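Local coordinates for dITP/XTP pyrophosphatase (Staphylococcus aureus, PDB 4BNQ), which probably hydrolyses non-canonical purine nucleoside triphosphates such as XTP, dITP and ITP to monophosphate and diphosphate, clearing them from the nucleotide pool, at residues A[73-78]-A[106-111]; A[96-101]-A[152-157]; A[127-132]-A[186-191]. One frame throughout, in Å; residues are numbered along the deposited sequence.

Contact 1 of 3, residues A[73-78]-A[106-111]. With PO4 (phosphate ion), chain D.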
loop_
_atom_site.group_PDB
_atom_site.type_symbol
_atom_site.label_atom_id
_atom_site.label_comp_id
_atom_site.label_asym_id
_atom_site.label_seq_id
_atom_site.Cartn_x
_atom_site.Cartn_y
_atom_site.Cartn_z
ATOM N N VAL A 73 17.378 0.454 6.885
ATOM C CA VAL A 73 18.305 0.669 5.771
ATOM C C VAL A 73 18.996 -0.628 5.354
ATOM O O VAL A 73 19.722 -1.224 6.148
ATOM C CB VAL A 73 19.399 1.689 6.139
ATOM C CG1 VAL A 73 20.344 1.902 4.950
ATOM C CG2 VAL A 73 18.773 3.002 6.596
ATOM N N PHE A 74 18.778 -1.052 4.118
ATOM C CA PHE A 74 19.325 -2.314 3.622
ATOM C C PHE A 74 20.797 -2.520 4.022
ATOM O O PHE A 74 21.126 -3.455 4.757
ATOM C CB PHE A 74 19.149 -2.400 2.095
ATOM C CG PHE A 74 19.518 -3.749 1.505
ATOM C CD1 PHE A 74 20.851 -4.159 1.423
ATOM C CD2 PHE A 74 18.536 -4.602 1.021
ATOM C CE1 PHE A 74 21.189 -5.395 0.893
ATOM C CE2 PHE A 74 18.874 -5.836 0.484
ATOM C CZ PHE A 74 20.205 -6.228 0.422
ATOM N N ALA A 75 21.668 -1.625 3.574
ATOM C CA ALA A 75 23.102 -1.747 3.857
ATOM C C ALA A 75 23.459 -1.875 5.342
ATOM O O ALA A 75 24.577 -2.251 5.668
ATOM C CB ALA A 75 23.881 -0.599 3.220
ATOM N N LEU A 76 22.531 -1.562 6.240
ATOM C CA LEU A 76 22.814 -1.703 7.663
ATOM C C LEU A 76 21.992 -2.829 8.253
ATOM O O LEU A 76 21.707 -2.821 9.449
ATOM C CB LEU A 76 22.510 -0.406 8.403
ATOM C CG LEU A 76 23.090 0.879 7.807
ATOM C CD1 LEU A 76 22.704 2.067 8.668
ATOM C CD2 LEU A 76 24.604 0.790 7.678
ATOM N N ASN A 77 21.633 -3.793 7.401
ATOM C CA ASN A 77 20.671 -4.862 7.720
ATOM C C ASN A 77 19.523 -4.463 8.675
ATOM O O ASN A 77 19.277 -5.118 9.694
ATOM C CB ASN A 77 21.370 -6.178 8.136
ATOM C CG ASN A 77 22.142 -6.056 9.436
ATOM O OD1 ASN A 77 21.642 -6.420 10.504
ATOM N ND2 ASN A 77 23.375 -5.562 9.353
ATOM N N GLY A 78 18.819 -3.385 8.323
ATOM C CA GLY A 78 17.606 -3.010 9.022
ATOM C C GLY A 78 17.764 -1.941 10.085
ATOM O O GLY A 78 16.788 -1.586 10.746
ATOM N N GLY A 106 28.619 6.649 5.073
ATOM C CA GLY A 106 29.576 7.543 4.426
ATOM C C GLY A 106 29.915 7.361 2.952
ATOM O O GLY A 106 29.859 8.314 2.159
ATOM N N ASN A 107 30.280 6.146 2.567
ATOM C CA ASN A 107 30.603 5.911 1.165
ATOM C C ASN A 107 29.612 4.990 0.447
ATOM O O ASN A 107 29.506 5.048 -0.779
ATOM C CB ASN A 107 32.045 5.409 1.020
ATOM C CG ASN A 107 33.058 6.384 1.605
ATOM O OD1 ASN A 107 33.327 7.446 1.018
ATOM N ND2 ASN A 107 33.619 6.035 2.770
ATOM N N THR A 108 28.892 4.167 1.218
ATOM C CA THR A 108 27.964 3.148 0.703
ATOM C C THR A 108 27.178 3.563 -0.560
ATOM O O THR A 108 26.629 4.664 -0.621
ATOM C CB THR A 108 26.973 2.725 1.802
ATOM O OG1 THR A 108 27.681 2.499 3.027
ATOM C CG2 THR A 108 26.231 1.466 1.399
ATOM N N THR A 109 27.143 2.693 -1.570
ATOM C CA THR A 109 26.454 3.013 -2.830
ATOM C C THR A 109 25.051 2.413 -2.960
ATOM O O THR A 109 24.221 2.928 -3.710
ATOM C CB THR A 109 27.274 2.605 -4.077
ATOM O OG1 THR A 109 27.582 1.208 -4.009
ATOM C CG2 THR A 109 28.557 3.418 -4.171
ATOM N N ASP A 110 24.799 1.309 -2.265
ATOM C CA ASP A 110 23.457 0.742 -2.209
ATOM C C ASP A 110 22.737 1.372 -1.015
ATOM O O ASP A 110 22.846 0.885 0.107
ATOM C CB ASP A 110 23.533 -0.783 -2.058
ATOM C CG ASP A 110 22.166 -1.435 -1.875
ATOM O OD1 ASP A 110 21.132 -0.803 -2.192
ATOM O OD2 ASP A 110 22.122 -2.600 -1.418
ATOM N N ARG A 111 22.009 2.458 -1.259
ATOM C CA ARG A 111 21.385 3.208 -0.170
ATOM C C ARG A 111 19.897 2.904 0.003
ATOM O O ARG A 111 19.157 3.705 0.598
ATOM C CB ARG A 111 21.565 4.709 -0.395
ATOM C CG ARG A 111 22.940 5.119 -0.937
ATOM C CD ARG A 111 23.294 6.511 -0.472
ATOM N NE ARG A 111 24.435 6.460 0.425
ATOM C CZ ARG A 111 24.659 7.312 1.409
ATOM N NH1 ARG A 111 23.812 8.297 1.653
ATOM N NH2 ARG A 111 25.739 7.163 2.157
HETATM P P PO4 D . 29.190 -0.303 -1.527
HETATM O O1 PO4 D . 27.715 -0.684 -1.489
HETATM O O2 PO4 D . 29.450 0.537 -2.764
HETATM O O3 PO4 D . 30.087 -1.527 -1.572
HETATM O O4 PO4 D . 29.533 0.480 -0.274
HETATM O O HOH W 1 21.135 0.412 2.354
#
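Ala75 and Thr108 make the firm part of this contact, in which the 3-10 turn after strand 64-73 meets the loop that leads into strand 112-123. The methyl of Ala75 faces two partners at once: its CB lies 3.6 Å from Thr108 CG2 and 3.6 Å from the carbonyl oxygen, Asp110 O. A side chain as short as alanine's suits so close an approach of the two backbones. Thr108 contributes a methyl because its CG2 stands anti to the backbone N. The loop keeps its shape partly through Arg111, whose NE donates to Thr108 O over 3.0 Å at a fairly straight 158°, with that oxygen near the guanidinium plane. In the facing turn, a backbone bond from Leu76 N to Val73 O closes the bend that presents Phe74 and Ala75.

The other side is looser. Phe74 is exposed, and its CD1 meets Asp110 OD2 at 3.5 Å, the ring and carboxylate planes 46° apart. A water donates to Asp110 O and also lies by Ala75 N, though so close to that nitrogen that its exact position is doubtful. Farther out, a phosphate ion, probably from the crystallisation liquor, sits beside Thr109.

No direct hydrogen bond joins the two segments; methyl contacts, the water of doubtful position and the nearby Arg112 link them. Arg112 forms a salt bridge with Asp110 OD1 and a cation-pi interaction with Phe74. Its positive charge probably offsets the cost of holding a carboxylate against an aromatic ring, consistent with Phe74, Asp110 and Arg112 forming one cluster at the surface.

Contact 2 of 3, residues A[96-101]-A[152-157]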
loop_
_atom_site.group_PDB
_atom_site.type_symbol
_atom_site.label_atom_id
_atom_site.label_comp_id
_atom_site.label_asym_id
_atom_site.label_seq_id
_atom_site.Cartn_x
_atom_site.Cartn_y
_atom_site.Cartn_z
ATOM N N ALA A 96 20.246 14.757 15.293
ATOM C CA ALA A 96 21.359 13.873 15.669
ATOM C C ALA A 96 21.206 12.497 15.026
ATOM O O ALA A 96 22.182 11.878 14.573
ATOM C CB ALA A 96 21.463 13.737 17.182
ATOM N N ASN A 97 19.975 12.014 14.993
ATOM C CA ASN A 97 19.689 10.734 14.370
ATOM C C ASN A 97 20.073 10.726 12.896
ATOM O O ASN A 97 20.632 9.750 12.401
ATOM C CB ASN A 97 18.211 10.394 14.555
ATOM C CG ASN A 97 17.857 10.166 16.009
ATOM O OD1 ASN A 97 18.746 9.916 16.832
ATOM N ND2 ASN A 97 16.564 10.236 16.338
ATOM N N ILE A 98 19.786 11.826 12.207
ATOM C CA ILE A 98 20.097 11.927 10.784
ATOM C C ILE A 98 21.606 11.918 10.580
ATOM O O ILE A 98 22.113 11.213 9.706
ATOM C CB ILE A 98 19.492 13.209 10.145
ATOM C CG1 ILE A 98 17.968 13.100 10.082
ATOM C CG2 ILE A 98 20.094 13.469 8.776
ATOM C CD1 ILE A 98 17.259 14.413 9.682
ATOM N N GLU A 99 22.323 12.694 11.394
ATOM C CA GLU A 99 23.781 12.800 11.258
ATOM C C GLU A 99 24.452 11.465 11.485
ATOM O O GLU A 99 25.322 11.063 10.712
ATOM C CB GLU A 99 24.353 13.871 12.189
ATOM C CG GLU A 99 23.917 15.293 11.825
ATOM C CD GLU A 99 24.156 15.627 10.357
ATOM O OE1 GLU A 99 25.147 15.134 9.769
ATOM O OE2 GLU A 99 23.356 16.394 9.770
ATOM N N LYS A 100 24.011 10.754 12.515
ATOM C CA LYS A 100 24.525 9.407 12.754
ATOM C C LYS A 100 24.294 8.476 11.566
ATOM O O LYS A 100 25.234 7.870 11.054
ATOM C CB LYS A 100 23.908 8.790 13.999
ATOM C CG LYS A 100 24.478 7.414 14.286
ATOM C CD LYS A 100 23.892 6.844 15.573
ATOM C CE LYS A 100 24.387 5.435 15.826
ATOM N NZ LYS A 100 23.832 4.930 17.103
ATOM N N LEU A 101 23.046 8.374 11.123
ATOM C CA LEU A 101 22.728 7.533 9.976
ATOM C C LEU A 101 23.556 7.914 8.754
ATOM O O LEU A 101 24.111 7.048 8.095
ATOM C CB LEU A 101 21.243 7.604 9.654
ATOM C CG LEU A 101 20.829 6.703 8.492
ATOM C CD1 LEU A 101 21.304 5.293 8.724
ATOM C CD2 LEU A 101 19.330 6.711 8.391
ATOM N N ASP A 152 12.596 12.373 7.407
ATOM C CA ASP A 152 12.052 12.911 6.159
ATOM C C ASP A 152 13.078 13.590 5.216
ATOM O O ASP A 152 13.061 13.329 4.009
ATOM C CB ASP A 152 10.855 13.827 6.444
ATOM C CG ASP A 152 9.622 13.048 6.846
ATOM O OD1 ASP A 152 9.713 11.800 6.830
ATOM O OD2 ASP A 152 8.561 13.664 7.162
ATOM N N PRO A 153 13.986 14.436 5.758
ATOM C CA PRO A 153 14.856 15.168 4.822
ATOM C C PRO A 153 15.898 14.320 4.079
ATOM O O PRO A 153 16.503 14.804 3.118
ATOM C CB PRO A 153 15.557 16.193 5.716
ATOM C CG PRO A 153 14.673 16.307 6.942
ATOM C CD PRO A 153 14.147 14.924 7.143
ATOM N N ILE A 154 16.119 13.082 4.504
ATOM C CA ILE A 154 17.095 12.249 3.804
ATOM C C ILE A 154 16.461 11.026 3.159
ATOM O O ILE A 154 17.157 10.168 2.626
ATOM C CB ILE A 154 18.240 11.788 4.731
ATOM C CG1 ILE A 154 17.728 10.774 5.744
ATOM C CG2 ILE A 154 18.884 12.975 5.416
ATOM C CD1 ILE A 154 18.818 10.201 6.660
ATOM N N PHE A 155 15.139 10.931 3.217
ATOM C CA PHE A 155 14.474 9.804 2.586
ATOM C C PHE A 155 13.988 10.182 1.173
ATOM O O PHE A 155 12.918 10.780 0.998
ATOM C CB PHE A 155 13.310 9.296 3.446
ATOM C CG PHE A 155 12.793 7.939 3.025
ATOM C CD1 PHE A 155 13.332 6.774 3.561
ATOM C CD2 PHE A 155 11.774 7.828 2.094
ATOM C CE1 PHE A 155 12.859 5.521 3.170
ATOM C CE2 PHE A 155 11.296 6.579 1.703
ATOM C CZ PHE A 155 11.844 5.426 2.240
ATOM N N TYR A 156 14.788 9.808 0.176
ATOM C CA TYR A 156 14.547 10.145 -1.217
ATOM C C TYR A 156 13.581 9.129 -1.800
ATOM O O TYR A 156 13.757 7.915 -1.634
ATOM C CB TYR A 156 15.877 10.151 -1.983
ATOM C CG TYR A 156 15.740 10.363 -3.466
ATOM C CD1 TYR A 156 15.563 11.632 -3.991
ATOM C CD2 TYR A 156 15.801 9.294 -4.342
ATOM C CE1 TYR A 156 15.426 11.829 -5.357
ATOM C CE2 TYR A 156 15.674 9.477 -5.713
ATOM C CZ TYR A 156 15.485 10.747 -6.211
ATOM O OH TYR A 156 15.370 10.944 -7.560
ATOM N N VAL A 157 12.545 9.625 -2.462
ATOM C CA VAL A 157 11.531 8.749 -3.043
ATOM C C VAL A 157 11.638 8.787 -4.563
ATOM O O VAL A 157 11.165 9.749 -5.177
ATOM C CB VAL A 157 10.109 9.192 -2.631
ATOM C CG1 VAL A 157 9.076 8.225 -3.165
ATOM C CG2 VAL A 157 9.997 9.293 -1.095
#
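The pyrrolidine ring of Pro153 is the one ring that takes part here, and Ile98 of the helix meets it at the corner beside the ring nitrogen: Ile98 CD1 lies 4.0 Å from Pro153 CD, the two side chains crossing at about a right angle. The aromatic ring of Phe155 takes no part across these segments but stacks on Phe115 and touches Leu71. This is helix-on-sheet packing in the Ham1 fold: helix 94-104 lays its buried side against the short 3-10 turn 152-154, which runs straight into strand 155-157 of the antiparallel sheet.

The contact is wholly apolar. Ile98 offers two branches, and they part company: CD1 goes to the proline, while CG2, anti to the backbone N, is directed at Ile154 and comes within 3.6 Å of Ile154 CG2. The two isoleucines lie alongside each other, running in opposite senses. Beta-branched residues suit such a place, since each has a methyl close to its backbone as well as a longer arm. Leu101, one helical turn after Ile98, adds a third methyl-bearing side chain on the same side of the helix and also touches Leu71 and Val73, tying the helix to the end of strand 64-73, next to the edge of the sheet.

Proline at 153 fits a tight turn, and the residue before it has a probable task. Asp152, predicted to bind substrate, points away from the helix; its OD2 forms a salt bridge with Lys172, also predicted to bind substrate, and accepts from Phe149 N. The hydrophobic layer thus backs a turn that carries part of the probable nucleotide site. The long arm of Ile154 is extended, chi2 177°, and ends with its CD1 3.9 Å from Leu101 CD2.

Contact 3 of 3, residues A[127-132]-A[186-191]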
loop_
_atom_site.group_PDB
_atom_site.type_symbol
_atom_site.label_atom_id
_atom_site.label_comp_id
_atom_site.label_asym_id
_atom_site.label_seq_id
_atom_site.Cartn_x
_atom_site.Cartn_y
_atom_site.Cartn_z
ATOM N N GLU A 127 -10.627 -6.800 20.679
ATOM C CA GLU A 127 -9.229 -7.187 20.822
ATOM C C GLU A 127 -8.400 -6.212 20.004
ATOM O O GLU A 127 -8.867 -5.687 18.992
ATOM C CB GLU A 127 -8.992 -8.598 20.296
ATOM C CG GLU A 127 -9.511 -9.690 21.206
ATOM C CD GLU A 127 -9.216 -11.075 20.664
ATOM O OE1 GLU A 127 -8.393 -11.188 19.725
ATOM O OE2 GLU A 127 -9.809 -12.050 21.173
ATOM N N THR A 128 -7.174 -5.966 20.433
ATOM C CA THR A 128 -6.329 -5.036 19.708
ATOM C C THR A 128 -6.056 -5.518 18.290
ATOM O O THR A 128 -5.804 -6.706 18.066
ATOM C CB THR A 128 -5.015 -4.813 20.431
ATOM O OG1 THR A 128 -5.285 -4.172 21.689
ATOM C CG2 THR A 128 -4.103 -3.932 19.592
ATOM N N LYS A 129 -6.113 -4.598 17.329
ATOM C CA LYS A 129 -5.839 -4.948 15.944
ATOM C C LYS A 129 -4.715 -4.069 15.350
ATOM O O LYS A 129 -4.650 -2.862 15.624
ATOM C CB LYS A 129 -7.138 -4.875 15.130
ATOM C CG LYS A 129 -7.025 -5.505 13.755
ATOM C CD LYS A 129 -6.266 -6.844 13.779
ATOM C CE LYS A 129 -5.822 -7.252 12.360
ATOM N NZ LYS A 129 -6.954 -7.343 11.385
ATOM N N VAL A 130 -3.822 -4.682 14.566
ATOM C CA VAL A 130 -2.662 -3.981 14.002
ATOM C C VAL A 130 -2.665 -3.945 12.473
ATOM O O VAL A 130 -3.125 -4.888 11.825
ATOM C CB VAL A 130 -1.330 -4.615 14.463
ATOM C CG1 VAL A 130 -1.197 -4.504 15.958
ATOM C CG2 VAL A 130 -1.254 -6.080 14.024
ATOM N N PHE A 131 -2.131 -2.861 11.904
ATOM C CA PHE A 131 -2.051 -2.693 10.452
ATOM C C PHE A 131 -0.702 -2.105 10.033
ATOM O O PHE A 131 -0.248 -1.111 10.606
ATOM C CB PHE A 131 -3.157 -1.763 9.970
ATOM C CG PHE A 131 -4.519 -2.124 10.483
ATOM C CD1 PHE A 131 -4.954 -1.684 11.725
ATOM C CD2 PHE A 131 -5.372 -2.897 9.724
ATOM C CE1 PHE A 131 -6.217 -2.006 12.187
ATOM C CE2 PHE A 131 -6.634 -3.225 10.195
ATOM C CZ PHE A 131 -7.056 -2.783 11.415
ATOM N N LYS A 132 -0.071 -2.700 9.022
ATOM C CA LYS A 132 1.274 -2.291 8.616
ATOM C C LYS A 132 1.313 -1.631 7.238
ATOM O O LYS A 132 0.751 -2.156 6.279
ATOM C CB LYS A 132 2.222 -3.494 8.645
ATOM C CG LYS A 132 3.611 -3.204 8.121
ATOM C CD LYS A 132 4.683 -4.099 8.762
ATOM C CE LYS A 132 4.563 -5.561 8.349
ATOM N NZ LYS A 132 5.679 -6.388 8.919
ATOM N N GLN A 186 -8.769 2.032 7.552
ATOM C CA GLN A 186 -10.033 2.574 7.066
ATOM C C GLN A 186 -10.861 1.520 6.363
ATOM O O GLN A 186 -12.091 1.530 6.470
ATOM C CB GLN A 186 -9.808 3.806 6.179
ATOM C CG GLN A 186 -9.613 5.076 7.009
ATOM C CD GLN A 186 -9.145 6.248 6.187
ATOM O OE1 GLN A 186 -8.604 6.079 5.088
ATOM N NE2 GLN A 186 -9.353 7.452 6.705
ATOM N N ALA A 187 -10.189 0.603 5.667
ATOM C CA ALA A 187 -10.888 -0.513 5.028
ATOM C C ALA A 187 -11.500 -1.411 6.092
ATOM O O ALA A 187 -12.610 -1.904 5.931
ATOM C CB ALA A 187 -9.955 -1.314 4.122
ATOM N N PHE A 188 -10.758 -1.623 7.174
ATOM C CA PHE A 188 -11.246 -2.393 8.306
ATOM C C PHE A 188 -12.511 -1.751 8.897
ATOM O O PHE A 188 -13.506 -2.429 9.148
ATOM C CB PHE A 188 -10.145 -2.502 9.364
ATOM C CG PHE A 188 -10.542 -3.295 10.577
ATOM C CD1 PHE A 188 -11.156 -2.676 11.668
ATOM C CD2 PHE A 188 -10.299 -4.658 10.637
ATOM C CE1 PHE A 188 -11.527 -3.412 12.793
ATOM C CE2 PHE A 188 -10.664 -5.397 11.759
ATOM C CZ PHE A 188 -11.277 -4.771 12.841
ATOM N N LEU A 189 -12.456 -0.442 9.117
ATOM C CA LEU A 189 -13.593 0.315 9.631
ATOM C C LEU A 189 -14.805 0.246 8.692
ATOM O O LEU A 189 -15.952 0.158 9.142
ATOM C CB LEU A 189 -13.204 1.781 9.843
ATOM C CG LEU A 189 -12.042 2.060 10.806
ATOM C CD1 LEU A 189 -11.693 3.555 10.821
ATOM C CD2 LEU A 189 -12.397 1.590 12.191
ATOM N N GLU A 190 -14.546 0.297 7.389
ATOM C CA GLU A 190 -15.613 0.216 6.403
ATOM C C GLU A 190 -16.235 -1.179 6.427
ATOM O O GLU A 190 -17.445 -1.324 6.254
ATOM C CB GLU A 190 -15.096 0.571 4.999
ATOM C CG GLU A 190 -14.950 2.069 4.739
ATOM C CD GLU A 190 -16.292 2.792 4.600
ATOM O OE1 GLU A 190 -17.103 2.391 3.733
ATOM O OE2 GLU A 190 -16.536 3.773 5.347
ATOM N N GLY A 191 -15.406 -2.194 6.651
ATOM C CA GLY A 191 -15.882 -3.555 6.826
ATOM C C GLY A 191 -16.826 -3.730 8.012
ATOM O O GLY A 191 -17.755 -4.543 7.937
#
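Phe131 and Phe188 pair as an offset edge-to-face stack, the central feature of a helix-on-sheet contact in which the C-terminal helix 177-191 lies against strand 126-139 of the antiparallel sheet. The ring centres are 5.4 Å apart and the planes stand at 69°, with the edge of Phe131 turned toward the face of Phe188. Phe188 extends from the helix with CG anti to its backbone N, chi1 -179°, and this carries its ring across to the strand. Phenylalanine suits both positions, because two such long side chains together span backbones whose nearest alpha carbons, those of these two residues, are 9.4 Å apart. Phe131 also packs on Leu184 and Leu185 of the same helix.

Aliphatic contact comes from Lys129, two residues earlier on the strand, whose CG approaches Phe188 CE2 at 4.2 Å, obliquely to the ring. A lysine serves two purposes here: its methylene chain lies near an aromatic ring while its ammonium group reaches onward.

The ionic interaction belongs to the dimer. Lys129 NZ forms a salt bridge with Glu190 OE1 of the second subunit, while Ala187 packs on Ala187 of that subunit and Phe188 on its Glu190. The same helix turn therefore faces both its own sheet and the neighbouring chain, as fits a homodimer; a residue as small as alanine suits a close approach of the two helices there. Within the stack, Phe131 CZ rests off-centre, 3.6 Å from Phe188 CG, where that ring joins its CB.

How the contacts relate
Contacts 1 and 2 are neighbours, with centres 12 Å apart, and they touch where Leu76 CD1 meets Leu101 CD1 at 3.5 Å. Contact 3 lies at the far end of the fold, its centre 33 Å from that of contact 1 and 30 Å from that of contact 2. Along the chain, the segments of contact 2 alternate with those of each other contact, whereas contact 1 closes before contact 3 opens. The antiparallel sheet connects them: strand 126-139 carries contact 3, and its neighbour 155-157 follows directly on the turn of contact 2. One sheet thus carries helix 94-104 and its loop at one end and helix 177-191, which also touches the second subunit, at the other.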